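Local coordinates for putative hydrolase (Campylobacter jejuni, PDB 3D6L) that is a hexameric hotdog-fold thioesterase that hydrolyses acyl-CoA thioesters, probably including those of long-chain fatty acids, at the interface of chains A and B. Numbering follows the deposited sequence. Chains: chain A/B, Putative hydrolase.

The interface of chains A and B. Residues chain A 54-56; chain B 54-56.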
# COMPACT_ATOMS: atom_id res chain seq x y z
N MET A 54 -19.49 9.97 12.50
CA MET A 54 -18.73 11.16 12.17
C MET A 54 -19.67 12.27 11.74
O MET A 54 -20.50 12.08 10.86
CB MET A 54 -17.77 10.89 11.01
CG MET A 54 -16.48 10.27 11.39
SD MET A 54 -15.17 10.84 10.28
CE MET A 54 -13.80 9.87 10.93
N ASP A 55 -19.51 13.43 12.35
CA ASP A 55 -20.28 14.60 11.99
C ASP A 55 -19.37 15.78 11.74
O ASP A 55 -18.21 15.75 12.13
CB ASP A 55 -21.25 14.95 13.11
CG ASP A 55 -22.65 14.51 12.81
OD1 ASP A 55 -23.01 13.38 13.23
OD2 ASP A 55 -23.38 15.28 12.12
N LYS A 56 -19.90 16.81 11.10
CA LYS A 56 -19.24 18.11 11.01
C LYS A 56 -17.77 18.03 10.58
O LYS A 56 -16.90 18.71 11.14
CB LYS A 56 -19.38 18.90 12.33
CG LYS A 56 -20.83 19.11 12.79
CD LYS A 56 -21.62 19.96 11.80
CE LYS A 56 -23.13 19.81 11.97
NZ LYS A 56 -23.82 20.37 10.77
N MET B 54 -18.36 16.50 5.11
CA MET B 54 -19.02 15.24 5.40
C MET B 54 -19.86 15.38 6.66
O MET B 54 -19.37 15.80 7.70
CB MET B 54 -18.01 14.13 5.64
CG MET B 54 -17.48 13.48 4.41
SD MET B 54 -17.12 11.74 4.74
CE MET B 54 -16.44 11.28 3.14
N ASP B 55 -21.12 14.99 6.56
CA ASP B 55 -22.02 14.98 7.69
C ASP B 55 -22.69 13.63 7.83
O ASP B 55 -22.68 12.84 6.90
CB ASP B 55 -23.08 16.05 7.52
CG ASP B 55 -22.79 17.27 8.34
OD1 ASP B 55 -22.16 18.21 7.79
OD2 ASP B 55 -23.18 17.27 9.55
N LYS B 56 -23.28 13.39 8.99
CA LYS B 56 -24.18 12.25 9.20
C LYS B 56 -23.62 10.92 8.68
O LYS B 56 -24.34 10.13 8.05
CB LYS B 56 -25.57 12.54 8.59
CG LYS B 56 -26.25 13.81 9.11
CD LYS B 56 -26.54 13.71 10.61
CE LYS B 56 -26.77 15.08 11.25
NZ LYS B 56 -26.70 14.95 12.74
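A two-fold symmetric contact, in which strand 48-58 meets its own copy through side chains, joins two subunits of the hotdog-fold hexamer as part of a larger interface, and two reciprocal salt bridges, A:Lys56 to B:Asp55 and B:Lys56 to A:Asp55, tie the chains together. In each bridge the lysine ammonium NZ lies 3.4 Å from OD2 of the aspartate carboxylate. This is a long separation that makes any hydrogen bond weak, so the attraction is probably mainly electrostatic. The ammonium favours OD2 over the other carboxylate oxygen, since NZ of A:Lys56 is 4.0 Å from OD1 of B:Asp55. The lysine chain crosses the aspartate at an oblique angle, and its CE methylene comes to 3.5 Å from the same OD2. CG of the lysine stands anti to the carbonyl carbon (chi1 -56°), and a bend at chi2 (-64°) carries the otherwise extended chain across to the partner's acid. Near the two-fold axis the aspartates cross at about a right angle, their carboxylate planes turned 78° apart. The two acids would repel if both were ionised, and the flanking ammonium groups, one from each chain, probably offset that cost. A:Met54 and B:Met54 are marginal: the carbonyl O of A:Met54 comes to 3.6 Å from the amide N of B:Lys56, but that N-H points elsewhere, as in the twin contact. Across the two-fold axis, OD2 of A:Asp55 lies 3.3 Å from OD2 of B:Asp55.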